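Local coordinates for protein ABC transporter (Caldanaerobius, PDB 4G68) that probably captures short xylan-derived xylo-oligosaccharides outside the cell as the solute-binding component of an ABC transporter, at residues T66-F71 / T108-A113; S200-A205 / R325-E330; G411-P414 / I418-S421. All blocks are in the same frame, centred on the assembly; numbering follows the deposited sequence.

Overall arrangement
The three contacts are spread along a solute-binding protein that holds a chain of three xylose units. Contact 1 and contact 2 lie on opposite sides of the chain's centre, their own centres about 38 Å apart. Contact 3 lies closer in, with its centre about 21 Å from that of contact 1 and about 23 Å from that of contact 2. None touches another: the nearest atoms of contacts 1 and 3 are about 7 Å apart, those of contacts 2 and 3 about 9 Å. Contact 1 meets the sugar through Leu70 and Phe71, and contact 3 through Ile418 at the other end of the trisaccharide. Contact 2 is packing remote from the ligand.

Contact 1: T66-F71 / T108-A113; sequences TFWNLF and TKIKAA. With XYS (alpha-D-xylopyranose), chain D; XYP (beta-D-xylopyranose), chain B.
Lys109 lays its chain over one face of the Trp68 indole, pinning helix 103-115 against strand 64-69. This is the alpha/beta layering of a periplasmic-binding-protein lobe: the helix belongs to a beta-alpha-beta crossover from strand 95-100 to strand 122-126, and strand 64-69 lies between those two, parallel to both. From CB the lysine runs straight out, with CG anti to the backbone N (chi1 -172°) and every later torsion extended, and it crosses the indole at about a right angle. CG of Lys109 already meets the ring rim, 3.9 Å from Trp68 CZ3. Beyond CD, Lys109 CE sits above the six-membered ring, 3.6 Å from its centroid and only 7° off the normal, a CH-pi contact. The ammonium follows as a cation-pi partner, Lys109 NZ lying 3.9 Å from the same centroid of Trp68 but drifting toward the pyrrole side, with CE2 its nearest ring atom. At the ring's edge, Ala113 CB closes to 3.5 Å from Trp68 CZ3, while Ile110 CD1 comes in obliquely at 3.9 Å from Trp68 CE3. Where the strand ends, the chain turns to the sugar. Asn69 OD1 accepts from Phe71 N on a lone pair, 3.0 Å away, an Asx turn, and the edge of the Phe71 ring brings CD1 to 3.7 Å from O5 of the alpha-xylose.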
loop_
_atom_site.group_PDB
_atom_site.type_symbol
_atom_site.label_atom_id
_atom_site.label_comp_id
_atom_site.label_asym_id
_atom_site.label_seq_id
_atom_site.Cartn_x
_atom_site.Cartn_y
_atom_site.Cartn_z
ATOM N N THR A 66 -22.088 0.958 -12.627
ATOM C CA THR A 66 -21.630 0.417 -11.346
ATOM C C THR A 66 -20.137 0.730 -11.107
ATOM O O THR A 66 -19.334 0.774 -12.072
ATOM C CB THR A 66 -21.710 -1.112 -11.362
ATOM O OG1 THR A 66 -21.122 -1.660 -12.569
ATOM C CG2 THR A 66 -23.199 -1.533 -11.338
ATOM N N PHE A 67 -19.818 0.918 -9.831
ATOM C CA PHE A 67 -18.436 1.257 -9.352
ATOM C C PHE A 67 -18.147 0.466 -8.104
ATOM O O PHE A 67 -18.894 0.566 -7.116
ATOM C CB PHE A 67 -18.372 2.743 -9.026
ATOM C CG PHE A 67 -17.123 3.209 -8.313
ATOM C CD1 PHE A 67 -15.843 2.802 -8.755
ATOM C CD2 PHE A 67 -17.232 4.169 -7.318
ATOM C CE1 PHE A 67 -14.685 3.297 -8.163
ATOM C CE2 PHE A 67 -16.060 4.664 -6.671
ATOM C CZ PHE A 67 -14.790 4.218 -7.106
ATOM N N TRP A 68 -17.035 -0.289 -8.137
ATOM C CA TRP A 68 -16.615 -0.990 -6.911
ATOM C C TRP A 68 -15.341 -0.402 -6.357
ATOM O O TRP A 68 -14.430 -0.041 -7.114
ATOM C CB TRP A 68 -16.396 -2.473 -7.143
ATOM C CG TRP A 68 -17.599 -3.256 -7.621
ATOM C CD1 TRP A 68 -18.942 -2.838 -7.733
ATOM C CD2 TRP A 68 -17.572 -4.616 -8.078
ATOM N NE1 TRP A 68 -19.719 -3.881 -8.283
ATOM C CE2 TRP A 68 -18.934 -4.963 -8.475
ATOM C CE3 TRP A 68 -16.584 -5.588 -8.146
ATOM C CZ2 TRP A 68 -19.261 -6.272 -8.951
ATOM C CZ3 TRP A 68 -16.892 -6.857 -8.689
ATOM C CH2 TRP A 68 -18.204 -7.205 -9.043
ATOM N N ASN A 69 -15.291 -0.291 -5.042
ATOM C CA ASN A 69 -14.099 0.170 -4.342
ATOM C C ASN A 69 -13.951 -0.482 -2.958
ATOM O O ASN A 69 -14.861 -1.218 -2.485
ATOM C CB ASN A 69 -14.063 1.743 -4.264
ATOM C CG ASN A 69 -15.199 2.302 -3.382
ATOM O OD1 ASN A 69 -15.083 2.293 -2.151
ATOM N ND2 ASN A 69 -16.330 2.718 -3.991
ATOM N N LEU A 70 -12.851 -0.194 -2.260
ATOM C CA LEU A 70 -12.639 -0.820 -0.965
ATOM C C LEU A 70 -12.632 0.123 0.174
ATOM O O LEU A 70 -12.098 -0.213 1.219
ATOM C CB LEU A 70 -11.325 -1.674 -1.055
ATOM C CG LEU A 70 -10.021 -0.919 -1.477
ATOM C CD1 LEU A 70 -9.686 0.298 -0.595
ATOM C CD2 LEU A 70 -8.881 -1.906 -1.263
ATOM N N PHE A 71 -13.117 1.377 -0.031
ATOM C CA PHE A 71 -13.059 2.329 1.068
ATOM C C PHE A 71 -14.137 2.094 2.139
ATOM O O PHE A 71 -15.228 2.670 2.117
ATOM C CB PHE A 71 -13.089 3.755 0.547
ATOM C CG PHE A 71 -11.787 4.137 -0.151
ATOM C CD1 PHE A 71 -10.622 4.391 0.582
ATOM C CD2 PHE A 71 -11.731 4.121 -1.555
ATOM C CE1 PHE A 71 -9.418 4.719 -0.100
ATOM C CE2 PHE A 71 -10.539 4.397 -2.209
ATOM C CZ PHE A 71 -9.394 4.697 -1.495
ATOM N N THR A 108 -10.503 -10.844 -3.730
ATOM C CA THR A 108 -11.220 -12.030 -4.186
ATOM C C THR A 108 -12.377 -11.709 -5.133
ATOM O O THR A 108 -12.537 -12.342 -6.194
ATOM C CB THR A 108 -11.739 -12.827 -2.973
ATOM O OG1 THR A 108 -10.629 -13.141 -2.130
ATOM C CG2 THR A 108 -12.451 -14.126 -3.408
ATOM N N LYS A 109 -13.155 -10.724 -4.733
ATOM C CA LYS A 109 -14.356 -10.305 -5.466
ATOM C C LYS A 109 -13.971 -9.856 -6.887
ATOM O O LYS A 109 -14.573 -10.359 -7.844
ATOM C CB LYS A 109 -15.055 -9.175 -4.764
ATOM C CG LYS A 109 -16.407 -8.822 -5.384
ATOM C CD LYS A 109 -17.092 -7.738 -4.571
ATOM C CE LYS A 109 -18.422 -7.392 -5.306
ATOM N NZ LYS A 109 -19.205 -6.228 -4.860
ATOM N N ILE A 110 -13.001 -8.927 -7.008
ATOM C CA ILE A 110 -12.737 -8.328 -8.327
ATOM C C ILE A 110 -12.080 -9.375 -9.280
ATOM O O ILE A 110 -12.402 -9.423 -10.478
ATOM C CB ILE A 110 -11.924 -6.985 -8.238
ATOM C CG1 ILE A 110 -11.898 -6.305 -9.617
ATOM C CG2 ILE A 110 -10.499 -7.229 -7.726
ATOM C CD1 ILE A 110 -13.297 -5.966 -10.159
ATOM N N LYS A 111 -11.205 -10.228 -8.751
ATOM C CA LYS A 111 -10.582 -11.272 -9.615
ATOM C C LYS A 111 -11.619 -12.214 -10.168
ATOM O O LYS A 111 -11.613 -12.526 -11.407
ATOM C CB LYS A 111 -9.517 -12.027 -8.847
ATOM C CG LYS A 111 -8.334 -11.093 -8.614
ATOM C CD LYS A 111 -7.092 -11.779 -8.064
ATOM C CE LYS A 111 -7.306 -12.595 -6.854
ATOM N NZ LYS A 111 -5.923 -13.050 -6.385
ATOM N N ALA A 112 -12.517 -12.655 -9.277
ATOM C CA ALA A 112 -13.562 -13.599 -9.726
ATOM C C ALA A 112 -14.488 -12.949 -10.735
ATOM O O ALA A 112 -14.877 -13.601 -11.733
ATOM C CB ALA A 112 -14.387 -14.108 -8.562
ATOM N N ALA A 113 -14.836 -11.684 -10.484
ATOM C CA ALA A 113 -15.805 -10.974 -11.347
ATOM C C ALA A 113 -15.224 -10.786 -12.747
ATOM O O ALA A 113 -15.921 -11.009 -13.772
ATOM C CB ALA A 113 -16.209 -9.625 -10.733
HETATM C C1 XYS D . -10.270 3.064 4.090
HETATM C C2 XYS D . -10.104 1.545 3.847
HETATM C C3 XYS D . -8.656 1.088 3.619
HETATM C C4 XYS D . -7.916 2.073 2.695
HETATM C C5 XYS D . -8.020 3.491 3.254
HETATM O O1 XYS D . -11.074 3.418 5.170
HETATM O O2 XYS D . -10.719 0.709 4.748
HETATM O O3 XYS D . -8.713 -0.194 3.108
HETATM O O4 XYS D . -6.624 1.666 2.308
HETATM O O5 XYS D . -9.129 3.845 3.939
HETATM C C1 XYP B . -6.413 0.688 1.498
HETATM C C2 XYP B . -5.542 1.266 0.378
HETATM C C3 XYP B . -5.160 0.069 -0.523
HETATM C C4 XYP B . -4.405 -0.890 0.369
HETATM C C5 XYP B . -5.283 -1.317 1.561
HETATM O O2 XYP B . -6.368 2.153 -0.375
HETATM O O3 XYP B . -4.242 0.637 -1.481
HETATM O O4 XYP B . -4.125 -2.036 -0.441
HETATM O O5 XYP B . -5.626 -0.135 2.297
#

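Contact 2: S200-A205 / R325-E330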
loop_
_atom_site.group_PDB
_atom_site.type_symbol
_atom_site.label_atom_id
_atom_site.label_comp_id
_atom_site.label_asym_id
_atom_site.label_seq_id
_atom_site.Cartn_x
_atom_site.Cartn_y
_atom_site.Cartn_z
ATOM N N SER A 200 20.171 -1.783 14.020
ATOM C CA SER A 200 20.656 -2.005 15.406
ATOM C C SER A 200 19.932 -1.207 16.469
ATOM O O SER A 200 19.583 -1.740 17.513
ATOM C CB SER A 200 22.142 -1.779 15.525
ATOM O OG SER A 200 22.684 -2.786 14.696
ATOM N N GLU A 201 19.697 0.074 16.183
ATOM C CA GLU A 201 18.929 0.925 17.065
ATOM C C GLU A 201 17.479 0.438 17.184
ATOM O O GLU A 201 16.890 0.519 18.249
ATOM C CB GLU A 201 18.879 2.379 16.578
ATOM C CG GLU A 201 20.255 3.012 16.729
ATOM C CD GLU A 201 20.415 4.346 16.051
ATOM O OE1 GLU A 201 19.490 4.857 15.442
ATOM O OE2 GLU A 201 21.501 4.917 16.132
ATOM N N LEU A 202 16.922 -0.047 16.079
ATOM C CA LEU A 202 15.556 -0.526 16.084
ATOM C C LEU A 202 15.442 -1.747 16.971
ATOM O O LEU A 202 14.490 -1.887 17.740
ATOM C CB LEU A 202 15.100 -0.894 14.662
ATOM C CG LEU A 202 13.659 -1.461 14.531
ATOM C CD1 LEU A 202 12.607 -0.462 15.044
ATOM C CD2 LEU A 202 13.370 -1.827 13.064
ATOM N N ILE A 203 16.369 -2.673 16.849
ATOM C CA ILE A 203 16.281 -3.868 17.763
ATOM C C ILE A 203 16.456 -3.435 19.233
ATOM O O ILE A 203 15.787 -3.954 20.169
ATOM C CB ILE A 203 17.336 -4.923 17.344
ATOM C CG1 ILE A 203 17.105 -5.466 15.922
ATOM C CG2 ILE A 203 17.404 -5.952 18.467
ATOM C CD1 ILE A 203 15.952 -6.504 15.791
ATOM N N ASP A 204 17.362 -2.475 19.475
ATOM C CA ASP A 204 17.515 -1.980 20.853
ATOM C C ASP A 204 16.227 -1.332 21.377
ATOM O O ASP A 204 15.824 -1.525 22.561
ATOM C CB ASP A 204 18.716 -1.042 20.976
ATOM C CG ASP A 204 18.898 -0.530 22.349
ATOM O OD1 ASP A 204 19.233 -1.343 23.239
ATOM O OD2 ASP A 204 18.758 0.700 22.574
ATOM N N ALA A 205 15.552 -0.594 20.515
ATOM C CA ALA A 205 14.280 0.035 20.916
ATOM C C ALA A 205 13.204 -0.960 21.161
ATOM O O ALA A 205 12.428 -0.812 22.102
ATOM C CB ALA A 205 13.829 1.121 19.947
ATOM N N ARG A 325 11.430 7.305 7.818
ATOM C CA ARG A 325 11.850 6.255 6.922
ATOM C C ARG A 325 12.156 5.001 7.723
ATOM O O ARG A 325 12.506 5.058 8.895
ATOM C CB ARG A 325 13.156 6.642 6.215
ATOM C CG ARG A 325 12.974 7.652 5.148
ATOM C CD ARG A 325 14.317 7.879 4.454
ATOM N NE ARG A 325 14.008 8.725 3.309
ATOM C CZ ARG A 325 14.453 9.950 3.130
ATOM N NH1 ARG A 325 15.330 10.495 3.976
ATOM N NH2 ARG A 325 14.063 10.589 2.072
ATOM N N PHE A 326 12.026 3.825 7.095
ATOM C CA PHE A 326 12.545 2.634 7.777
ATOM C C PHE A 326 14.073 2.756 7.964
ATOM O O PHE A 326 14.744 3.309 7.104
ATOM C CB PHE A 326 12.146 1.373 6.994
ATOM C CG PHE A 326 12.374 0.103 7.743
ATOM C CD1 PHE A 326 11.364 -0.424 8.558
ATOM C CD2 PHE A 326 13.581 -0.584 7.610
ATOM C CE1 PHE A 326 11.546 -1.642 9.242
ATOM C CE2 PHE A 326 13.801 -1.759 8.368
ATOM C CZ PHE A 326 12.768 -2.313 9.144
ATOM N N PRO A 327 14.603 2.243 9.078
ATOM C CA PRO A 327 16.061 2.418 9.361
ATOM C C PRO A 327 16.961 1.771 8.316
ATOM O O PRO A 327 16.495 0.910 7.524
ATOM C CB PRO A 327 16.223 1.690 10.696
ATOM C CG PRO A 327 14.939 1.888 11.368
ATOM C CD PRO A 327 13.902 1.720 10.276
ATOM N N THR A 328 18.232 2.190 8.336
ATOM C CA THR A 328 19.273 1.629 7.489
ATOM C C THR A 328 19.745 0.336 8.108
ATOM O O THR A 328 19.552 0.107 9.278
ATOM C CB THR A 328 20.459 2.602 7.332
ATOM O OG1 THR A 328 21.010 2.882 8.636
ATOM C CG2 THR A 328 19.924 3.885 6.759
ATOM N N ILE A 329 20.378 -0.543 7.312
ATOM C CA ILE A 329 20.953 -1.770 7.828
ATOM C C ILE A 329 22.451 -1.829 7.504
ATOM O O ILE A 329 22.802 -1.665 6.348
ATOM C CB ILE A 329 20.283 -2.992 7.154
ATOM C CG1 ILE A 329 18.826 -3.085 7.610
ATOM C CG2 ILE A 329 21.119 -4.278 7.389
ATOM C CD1 ILE A 329 17.953 -4.086 6.847
ATOM N N GLU A 330 23.278 -2.012 8.538
ATOM C CA GLU A 330 24.750 -1.927 8.380
ATOM C C GLU A 330 25.191 -3.011 7.413
ATOM O O GLU A 330 24.781 -4.169 7.523
ATOM C CB GLU A 330 25.447 -2.137 9.730
ATOM C CG GLU A 330 26.944 -1.886 9.702
ATOM C CD GLU A 330 27.544 -1.863 11.135
ATOM O OE1 GLU A 330 27.747 -0.815 11.744
ATOM O OE2 GLU A 330 27.745 -2.906 11.691
HETATM O O HOH W 1 22.315 -1.620 11.648
#
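Phe326 reaches helix 199-211 with the far end of its ring: its CZ lies 4.0 Å from CD2 of Leu202. A first torsion of -168° swings the ring closer to the helix than its CB direction would suggest. The two side chains cross at about a right angle, the methyl approaching obliquely. Phe326 also makes an edge-to-face pair with Phe300. Next comes Pro327, whose CD sits 3.4 Å above the plane of the preceding Phe326 ring, offset toward its rim, while its CG faces Leu202 CB at 4.3 Å. Leu202 is thus met twice, at its base by the proline and at one branch tip by the phenylalanine. Arg237 grips the backbone here, with NH2 on the carbonyl of Phe326 and NE on that of Pro327. These residues form an extended, polyproline-like connection that leaves strand 321-324 and runs between helices 199-211 and 225-239, part of the alpha/beta packing of a solute-binding-protein lobe. Thr328 pairs through its backbone with Thr197, just ahead of the helix, and with Phe199, its first residue, and its OG1 bonds to Thr197 O. Ile329 then turns its side chain to helix 225-239, against Ile234 and Arg237. At Glu330 the gap is bridged by water: one molecule accepts from Glu330 N at 3.3 Å and from Ser200 N, in the first turn of helix 199-211, at 3.2 Å.

Contact 3: G411-P414 / I418-S421; sequences GSVP and IYLS. With XYP (beta-D-xylopyranose), chain C.
Pro414 pushes its ring into the angle between Ile418 and Tyr419, two neighbouring residues at the end of the short helix 416-419. Its CD edge rests on the tyrosine, 4.0 Å from Tyr419 CD1, and its CB turns to the isoleucine, 4.4 Å from Ile418 CG2. The two side chains cross obliquely, the proline meeting the aromatic ring at its CD1 corner. Val413 adds a second bump beside the first: its CG2 approaches the same Tyr419 CD1 at 4.4 Å. A first torsion of -170° carries the tyrosine ring away from its own amide nitrogen and past Val413 toward helix 241-248, where it meets Arg245 and Leu248 and its OH hydrogen-bonds to Asn249. Backbone bonds from Val413 to Tyr339 and Gly341 fix the strand side, and Val344 of strand 341-349 touches both Pro414 and Ile418.

Ile418 is forked, and each prong has its own hollow. CG2 is the branch that meets the proline. CG1 leaves beside the backbone N (chi1 -63°) and continues extended, carrying CD1 to the terminal xylose of the bound glycan; Ile418 CG1 and CD1 each lie 3.9 Å from C4 of that sugar. This single-turn helix is therefore part of the wall of the binding pocket, and Asp417, immediately before Ile418, hydrogen-bonds to the same xylose through OD1.

Between the two segments the contacts are entirely apolar, so they are set by fit and carry little directional preference of their own. Ile418 offers hydrocarbon to the proline on one branch and to the xylose on the other, so neither contact orients the sugar by a directional bond; that is left to polar residues such as Asp417, Asn103 and Gln177.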
loop_
_atom_site.group_PDB
_atom_site.type_symbol
_atom_site.label_atom_id
_atom_site.label_comp_id
_atom_site.label_asym_id
_atom_site.label_seq_id
_atom_site.Cartn_x
_atom_site.Cartn_y
_atom_site.Cartn_z
ATOM N N GLY A 411 14.754 5.826 -5.313
ATOM C CA GLY A 411 14.016 4.854 -6.141
ATOM C C GLY A 411 13.001 4.129 -5.267
ATOM O O GLY A 411 12.941 4.311 -4.077
ATOM N N SER A 412 12.192 3.320 -5.904
ATOM C CA SER A 412 11.088 2.681 -5.171
ATOM C C SER A 412 10.683 1.463 -5.954
ATOM O O SER A 412 11.054 1.324 -7.145
ATOM C CB SER A 412 9.923 3.636 -4.963
ATOM O OG SER A 412 9.379 4.055 -6.215
ATOM N N VAL A 413 9.976 0.543 -5.285
ATOM C CA VAL A 413 9.424 -0.645 -5.944
ATOM C C VAL A 413 8.159 -0.986 -5.182
ATOM O O VAL A 413 8.148 -0.821 -3.985
ATOM C CB VAL A 413 10.447 -1.874 -5.921
ATOM C CG1 VAL A 413 10.792 -2.364 -4.500
ATOM C CG2 VAL A 413 9.907 -2.990 -6.780
ATOM N N PRO A 414 7.084 -1.391 -5.883
ATOM C CA PRO A 414 5.783 -1.711 -5.239
ATOM C C PRO A 414 5.915 -2.920 -4.335
ATOM O O PRO A 414 6.801 -3.779 -4.568
ATOM C CB PRO A 414 4.892 -2.078 -6.424
ATOM C CG PRO A 414 5.437 -1.205 -7.534
ATOM C CD PRO A 414 6.922 -1.288 -7.340
ATOM N N ILE A 418 1.741 -6.825 -5.210
ATOM C CA ILE A 418 1.170 -6.023 -6.274
ATOM C C ILE A 418 2.101 -6.143 -7.502
ATOM O O ILE A 418 1.697 -5.930 -8.618
ATOM C CB ILE A 418 1.196 -4.488 -5.895
ATOM C CG1 ILE A 418 0.378 -4.194 -4.717
ATOM C CG2 ILE A 418 0.816 -3.570 -7.076
ATOM C CD1 ILE A 418 0.357 -2.687 -4.388
ATOM N N TYR A 419 3.368 -6.404 -7.284
ATOM C CA TYR A 419 4.286 -6.434 -8.406
ATOM C C TYR A 419 4.207 -7.816 -9.029
ATOM O O TYR A 419 4.087 -7.924 -10.283
ATOM C CB TYR A 419 5.732 -6.160 -7.917
ATOM C CG TYR A 419 6.656 -5.943 -9.105
ATOM C CD1 TYR A 419 6.944 -4.660 -9.523
ATOM C CD2 TYR A 419 7.227 -7.021 -9.787
ATOM C CE1 TYR A 419 7.754 -4.429 -10.628
ATOM C CE2 TYR A 419 8.052 -6.818 -10.900
ATOM C CZ TYR A 419 8.328 -5.513 -11.275
ATOM O OH TYR A 419 9.118 -5.242 -12.393
ATOM N N LEU A 420 4.287 -8.888 -8.199
ATOM C CA LEU A 420 4.003 -10.263 -8.667
ATOM C C LEU A 420 2.485 -10.439 -8.958
ATOM O O LEU A 420 1.692 -9.599 -8.564
ATOM C CB LEU A 420 4.472 -11.357 -7.647
ATOM C CG LEU A 420 5.958 -11.239 -7.236
ATOM C CD1 LEU A 420 6.303 -12.023 -5.987
ATOM C CD2 LEU A 420 6.874 -11.678 -8.403
ATOM N N SER A 421 2.072 -11.546 -9.581
ATOM C CA SER A 421 0.614 -11.764 -9.684
ATOM C C SER A 421 0.312 -13.107 -9.186
ATOM O O SER A 421 1.213 -13.879 -9.005
ATOM C CB SER A 421 0.061 -11.634 -11.120
ATOM O OG SER A 421 0.982 -12.113 -12.063
HETATM C C1 XYP C . -2.977 -2.778 -0.163
HETATM C C2 XYP C . -3.201 -4.203 -0.660
HETATM C C3 XYP C . -1.901 -4.985 -0.442
HETATM C C4 XYP C . -0.665 -4.236 -1.002
HETATM C C5 XYP C . -0.643 -2.733 -0.601
HETATM O O2 XYP C . -4.314 -4.759 0.010
HETATM O O3 XYP C . -2.084 -6.269 -1.079
HETATM O O4 XYP C . 0.568 -4.840 -0.601
HETATM O O5 XYP C . -1.916 -2.143 -0.840
#